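Local coordinates for protein beta-xylanase (Caldicellulosiruptor kristjanssonii, PDB 7NWN) that is a carbohydrate-binding module of family 9 from a multimodular hyperthermostable xylanase-glucuronoyl esterase, and probably binds plant cell-wall polysaccharides, at residues T87-Q91 against S174-V178; Q91-F97 against E165-A171. All blocks are in the same frame, centred on the assembly; numbering follows the deposited sequence.

Both contacts lie on the same side of the chain's centre, their own centres about 11 Å apart, and they meet at Gln91, which belongs to both. Along the chain, interaction 2 is nested inside the loop that interaction 1 closes. Interaction 2 pairs strand 93-99 with strand 161-171 in the buried body of a sheet; interaction 1 sets the loop before the first of these against the turn after the second, at the surface beside strand 177-182. Strands 161-171 and 177-182 are sheet neighbours, so Arg177 of interaction 1 reaches Asn169 of interaction 2. A calcium ion bound by Asp92 and Ala171 ties down this end of the sheet.

Interaction 1: T87-Q91 against S174-V178; sequences TPYQQ and SARRV
Gln90 and Arg177 make the one hydrogen bond of this contact. The side-chain OE1 of Gln90 accepts the backbone N of Arg177 at 2.8 Å, in the carbonyl plane and on a lone pair. A bend at chi2 (-124°) turns the Gln90 amide toward the turn, where OE1 also rests 3.4 Å from CA of Arg176.

The packing is the work of Arg177. Its aliphatic chain passes Tyr89, with Arg177 CD 3.4 Å from Tyr89 O, and CD1 of Tyr89 then lies over the guanidinium near its NH1 corner rather than over its centre. Arg177 NH1 comes within 3.7 Å of Tyr89 CD1; the two planes are 41° apart, so this is no parallel stack. NH1 finds its hydrogen-bond partner in Asn169 OD1. Were Arg177 an alanine, the Tyr89 ring would probably lose the guanidinium beside it and Asn169 OD1 one of its donors.

This is a surface contact, joining the loop between strands 69-77 and 93-99 to the turn leading into strand 177-182. Asn85 braces the turn at Ala175 O, and Tyr89 also touches Arg116 on strand 112-118.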
loop_
_atom_site.group_PDB
_atom_site.type_symbol
_atom_site.label_atom_id
_atom_site.label_comp_id
_atom_site.label_asym_id
_atom_site.label_seq_id
_atom_site.Cartn_x
_atom_site.Cartn_y
_atom_site.Cartn_z
ATOM N N THR A 87 11.620 9.606 14.082
ATOM C CA THR A 87 11.790 8.373 13.328
ATOM C C THR A 87 10.482 8.091 12.586
ATOM O O THR A 87 9.441 7.902 13.221
ATOM C CB THR A 87 12.120 7.174 14.238
ATOM O OG1 THR A 87 13.279 7.519 14.991
ATOM C CG2 THR A 87 12.414 5.892 13.478
ATOM N N PRO A 88 10.515 8.032 11.229
ATOM C CA PRO A 88 9.312 7.817 10.412
ATOM C C PRO A 88 8.408 6.661 10.812
ATOM O O PRO A 88 7.184 6.862 10.863
ATOM C CB PRO A 88 9.849 7.694 8.971
ATOM C CG PRO A 88 11.164 8.503 9.011
ATOM C CD PRO A 88 11.715 8.259 10.403
ATOM N N TYR A 89 8.987 5.482 11.125
ATOM C CA TYR A 89 8.121 4.348 11.393
ATOM C C TYR A 89 7.576 4.430 12.824
ATOM O O TYR A 89 6.746 3.592 13.184
ATOM C CB TYR A 89 8.788 2.993 11.186
ATOM C CG TYR A 89 9.988 2.742 12.075
ATOM C CD1 TYR A 89 9.844 2.248 13.378
ATOM C CD2 TYR A 89 11.272 2.955 11.587
ATOM C CE1 TYR A 89 10.950 1.998 14.176
ATOM C CE2 TYR A 89 12.384 2.704 12.373
ATOM C CZ TYR A 89 12.222 2.231 13.668
ATOM O OH TYR A 89 13.321 1.970 14.440
ATOM N N GLN A 90 8.031 5.436 13.597
ATOM C CA GLN A 90 7.450 5.665 14.927
ATOM C C GLN A 90 6.303 6.690 14.889
ATOM O O GLN A 90 5.904 7.218 15.928
ATOM C CB GLN A 90 8.540 6.039 15.942
ATOM C CG GLN A 90 9.534 4.899 16.156
ATOM C CD GLN A 90 9.629 4.530 17.618
ATOM O OE1 GLN A 90 8.658 4.138 18.274
ATOM N NE2 GLN A 90 10.815 4.733 18.160
ATOM N N GLN A 91 5.796 7.005 13.689
ATOM C CA GLN A 91 4.611 7.840 13.503
ATOM C C GLN A 91 3.488 6.965 12.949
ATOM O O GLN A 91 3.736 5.978 12.244
ATOM C CB GLN A 91 4.928 8.975 12.528
ATOM C CG GLN A 91 6.250 9.689 12.805
ATOM C CD GLN A 91 6.663 10.600 11.670
ATOM O OE1 GLN A 91 6.052 10.616 10.606
ATOM N NE2 GLN A 91 7.726 11.379 11.869
ATOM N N SER A 174 2.336 8.837 23.527
ATOM C CA SER A 174 3.746 8.961 23.923
ATOM C C SER A 174 4.669 9.218 22.725
ATOM O O SER A 174 5.875 9.315 22.903
ATOM C CB SER A 174 4.215 7.770 24.735
ATOM O OG SER A 174 4.417 6.625 23.899
ATOM N N ALA A 175 4.139 9.307 21.486
ATOM C CA ALA A 175 4.989 9.627 20.340
ATOM C C ALA A 175 5.989 8.502 20.011
ATOM O O ALA A 175 7.139 8.753 19.644
ATOM C CB ALA A 175 5.663 10.959 20.552
ATOM N N ARG A 176 5.542 7.252 20.154
ATOM C CA ARG A 176 6.306 6.050 19.839
ATOM C C ARG A 176 5.363 5.062 19.159
ATOM O O ARG A 176 4.200 4.970 19.532
ATOM C CB ARG A 176 6.677 5.311 21.138
ATOM C CG ARG A 176 8.011 5.713 21.752
ATOM C CD ARG A 176 7.999 6.612 22.964
ATOM N NE ARG A 176 7.104 6.045 23.966
ATOM C CZ ARG A 176 7.480 5.583 25.165
ATOM N NH1 ARG A 176 8.756 5.627 25.516
ATOM N NH2 ARG A 176 6.566 5.110 26.006
ATOM N N ARG A 177 5.901 4.189 18.306
ATOM C CA ARG A 177 5.099 3.081 17.800
ATOM C C ARG A 177 4.877 2.050 18.907
ATOM O O ARG A 177 5.827 1.666 19.570
ATOM C CB ARG A 177 5.772 2.445 16.573
ATOM C CG ARG A 177 4.987 1.248 16.037
ATOM C CD ARG A 177 5.527 0.836 14.665
ATOM N NE ARG A 177 6.621 -0.084 14.932
ATOM C CZ ARG A 177 7.439 -0.606 14.015
ATOM N NH1 ARG A 177 7.309 -0.299 12.731
ATOM N NH2 ARG A 177 8.404 -1.416 14.407
ATOM N N VAL A 178 3.634 1.594 19.068
ATOM C CA VAL A 178 3.272 0.594 20.044
ATOM C C VAL A 178 2.759 -0.665 19.376
ATOM O O VAL A 178 2.571 -1.649 20.082
ATOM C CB VAL A 178 2.280 1.114 21.104
ATOM C CG1 VAL A 178 2.890 2.303 21.833
ATOM C CG2 VAL A 178 0.921 1.507 20.531
#

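Interaction 2: Q91-F97 against E165-A171; sequences QDSVEIF and EFQVNEA. With CA (calcium ion), chain Q.
Strands 93-97 and 165-171 run antiparallel, their axes 4.6 Å apart at closest approach and 161° between their directions, with Ser93-Asn169, Glu95-Gln167 and Phe97-Glu165 as hydrogen-bonded pairs and Val94-Val168 and Ile96-Phe166 as non-hydrogen-bonded pairs between them.

On the face of Ser93, Glu95 and Gln167, Asn169 links three neighbours: its ND2 gives one hydrogen to Ser93 OG at 3.0 Å and the other to Glu95 OE2 at 2.8 Å, both in its amide plane, though the carboxylate is met from above its own plane. Ser93 OG, set between its backbone N and carbonyl carbon (chi1 57°), donates in turn to Gln91 O. Gln167 NE2 holds Asn169 OD1, fixing which way round the amide lies. Glu95 has further partners in His114 and Arg116. Farther along this face, Phe97 lies beside Glu165, whose CB is 3.5 Å from CD1 of the ring, and CB of Gln167 meets the ring edge.

On the face of Val94, Ile96, Phe166 and Val168, CE1 of Phe166 approaches CB of Val94 at 4.0 Å, and Val94 and Ile96 continue onto strand 143-151 of the second sheet, as expected for a beta-sandwich core.

At the end of the pair, Asp92 chelates calcium through OD1 and OD2, while Ala171 supplies its carbonyl O at 2.4 Å. Asp92 OD1 also accepts Ala171 N at 2.8 Å, from above the carboxylate plane, so the carboxylate grips metal and strand together; Asp92 OD2 also takes a hydrogen bond from Asn82 N. Asp78 and Val80 complete the protein ligands, and a water on the metal donates to Glu170 OE2.

Chemically, then, calcium cross-links the strand end to the loop from strand 69-77, consistent with a structural ion, while the interlocked amides and carboxylate hold Asn169 and Glu95 in place.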
loop_
_atom_site.group_PDB
_atom_site.type_symbol
_atom_site.label_atom_id
_atom_site.label_comp_id
_atom_site.label_asym_id
_atom_site.label_seq_id
_atom_site.Cartn_x
_atom_site.Cartn_y
_atom_site.Cartn_z
ATOM N N GLN A 91 5.796 7.005 13.689
ATOM C CA GLN A 91 4.611 7.840 13.503
ATOM C C GLN A 91 3.488 6.965 12.949
ATOM O O GLN A 91 3.736 5.978 12.244
ATOM C CB GLN A 91 4.928 8.975 12.528
ATOM C CG GLN A 91 6.250 9.689 12.805
ATOM C CD GLN A 91 6.663 10.600 11.670
ATOM O OE1 GLN A 91 6.052 10.616 10.606
ATOM N NE2 GLN A 91 7.726 11.379 11.869
ATOM N N ASP A 92 2.249 7.392 13.181
ATOM C CA ASP A 92 1.126 6.686 12.590
ATOM C C ASP A 92 1.239 6.828 11.060
ATOM O O ASP A 92 1.257 7.937 10.569
ATOM C CB ASP A 92 -0.181 7.313 13.049
ATOM C CG ASP A 92 -0.619 6.851 14.437
ATOM O OD1 ASP A 92 -0.683 5.634 14.680
ATOM O OD2 ASP A 92 -0.886 7.707 15.259
ATOM N N SER A 93 1.362 5.708 10.352
ATOM C CA SER A 93 1.832 5.716 8.978
ATOM C C SER A 93 1.463 4.371 8.366
ATOM O O SER A 93 1.131 3.429 9.096
ATOM C CB SER A 93 3.334 6.018 8.898
ATOM O OG SER A 93 4.064 5.087 9.651
ATOM N N VAL A 94 1.436 4.322 7.033
ATOM C CA VAL A 94 1.284 3.049 6.355
ATOM C C VAL A 94 2.541 2.810 5.501
ATOM O O VAL A 94 3.168 3.753 5.070
ATOM C CB VAL A 94 -0.006 2.952 5.508
ATOM C CG1 VAL A 94 -1.278 3.239 6.299
ATOM C CG2 VAL A 94 0.069 3.777 4.265
ATOM N N GLU A 95 2.906 1.544 5.272
ATOM C CA GLU A 95 4.076 1.241 4.450
ATOM C C GLU A 95 3.643 0.245 3.378
ATOM O O GLU A 95 2.787 -0.617 3.624
ATOM C CB GLU A 95 5.120 0.531 5.304
ATOM C CG GLU A 95 5.661 1.404 6.435
ATOM C CD GLU A 95 6.789 0.820 7.241
ATOM O OE1 GLU A 95 7.289 -0.278 6.884
ATOM O OE2 GLU A 95 7.176 1.450 8.235
ATOM N N ILE A 96 4.229 0.426 2.188
ATOM C CA ILE A 96 3.914 -0.372 1.009
ATOM C C ILE A 96 5.253 -0.918 0.520
ATOM O O ILE A 96 6.192 -0.159 0.380
ATOM C CB ILE A 96 3.193 0.482 -0.074
ATOM C CG1 ILE A 96 1.821 0.945 0.461
ATOM C CG2 ILE A 96 2.983 -0.308 -1.385
ATOM C CD1 ILE A 96 1.339 2.203 -0.241
ATOM N N PHE A 97 5.293 -2.223 0.288
ATOM C CA PHE A 97 6.469 -2.922 -0.202
ATOM C C PHE A 97 6.109 -3.555 -1.547
ATOM O O PHE A 97 5.020 -4.114 -1.661
ATOM C CB PHE A 97 6.783 -4.057 0.779
ATOM C CG PHE A 97 6.965 -3.686 2.246
ATOM C CD1 PHE A 97 5.870 -3.406 3.057
ATOM C CD2 PHE A 97 8.239 -3.666 2.814
ATOM C CE1 PHE A 97 6.034 -3.149 4.415
ATOM C CE2 PHE A 97 8.419 -3.417 4.177
ATOM C CZ PHE A 97 7.312 -3.159 4.970
ATOM N N GLU A 165 3.760 -6.246 0.106
ATOM C CA GLU A 165 3.365 -6.241 1.513
ATOM C C GLU A 165 2.730 -4.874 1.841
ATOM O O GLU A 165 3.034 -3.884 1.184
ATOM C CB GLU A 165 4.583 -6.586 2.408
ATOM C CG GLU A 165 4.374 -6.487 3.935
ATOM C CD GLU A 165 3.308 -7.368 4.575
ATOM O OE1 GLU A 165 2.206 -7.581 3.977
ATOM O OE2 GLU A 165 3.553 -7.862 5.704
ATOM N N PHE A 166 1.857 -4.875 2.858
ATOM C CA PHE A 166 1.199 -3.720 3.446
ATOM C C PHE A 166 1.394 -3.782 4.973
ATOM O O PHE A 166 1.164 -4.818 5.592
ATOM C CB PHE A 166 -0.289 -3.729 3.069
ATOM C CG PHE A 166 -1.055 -2.551 3.616
ATOM C CD1 PHE A 166 -0.965 -1.291 3.032
ATOM C CD2 PHE A 166 -1.815 -2.704 4.776
ATOM C CE1 PHE A 166 -1.642 -0.215 3.591
ATOM C CE2 PHE A 166 -2.482 -1.622 5.330
ATOM C CZ PHE A 166 -2.385 -0.382 4.731
ATOM N N GLN A 167 1.769 -2.649 5.568
ATOM C CA GLN A 167 1.931 -2.514 7.012
ATOM C C GLN A 167 1.346 -1.175 7.509
ATOM O O GLN A 167 1.491 -0.138 6.868
ATOM C CB GLN A 167 3.423 -2.514 7.354
ATOM C CG GLN A 167 3.680 -2.636 8.859
ATOM C CD GLN A 167 5.165 -2.814 9.093
ATOM O OE1 GLN A 167 5.790 -3.793 8.653
ATOM N NE2 GLN A 167 5.744 -1.845 9.771
ATOM N N VAL A 168 0.740 -1.219 8.709
ATOM C CA VAL A 168 0.372 -0.011 9.419
ATOM C C VAL A 168 1.262 0.058 10.651
ATOM O O VAL A 168 1.340 -0.914 11.388
ATOM C CB VAL A 168 -1.096 -0.106 9.851
ATOM C CG1 VAL A 168 -1.524 1.027 10.799
ATOM C CG2 VAL A 168 -2.014 -0.213 8.635
ATOM N N ASN A 169 1.851 1.218 10.889
ATOM C CA ASN A 169 2.506 1.553 12.153
ATOM C C ASN A 169 1.518 2.354 13.007
ATOM O O ASN A 169 1.012 3.395 12.560
ATOM C CB ASN A 169 3.705 2.432 11.861
ATOM C CG ASN A 169 4.697 1.697 10.963
ATOM O OD1 ASN A 169 4.982 0.509 11.178
ATOM N ND2 ASN A 169 5.261 2.401 9.991
ATOM N N GLU A 170 1.234 1.839 14.209
ATOM C CA GLU A 170 0.395 2.537 15.157
ATOM C C GLU A 170 1.227 3.155 16.272
ATOM O O GLU A 170 1.889 2.421 17.014
ATOM C CB GLU A 170 -0.617 1.660 15.870
ATOM C CG GLU A 170 -1.448 2.633 16.749
ATOM C CD GLU A 170 -2.140 1.927 17.871
ATOM O OE1 GLU A 170 -2.220 0.652 17.827
ATOM O OE2 GLU A 170 -2.586 2.640 18.762
ATOM N N ALA A 171 1.151 4.486 16.382
ATOM C CA ALA A 171 1.835 5.240 17.422
ATOM C C ALA A 171 0.814 5.713 18.450
ATOM O O ALA A 171 -0.328 5.922 18.081
ATOM C CB ALA A 171 2.577 6.421 16.872
HETATM CA CA CA Q . -2.236 6.043 16.682
HETATM O O HOH W 1 -3.214 5.007 18.845
#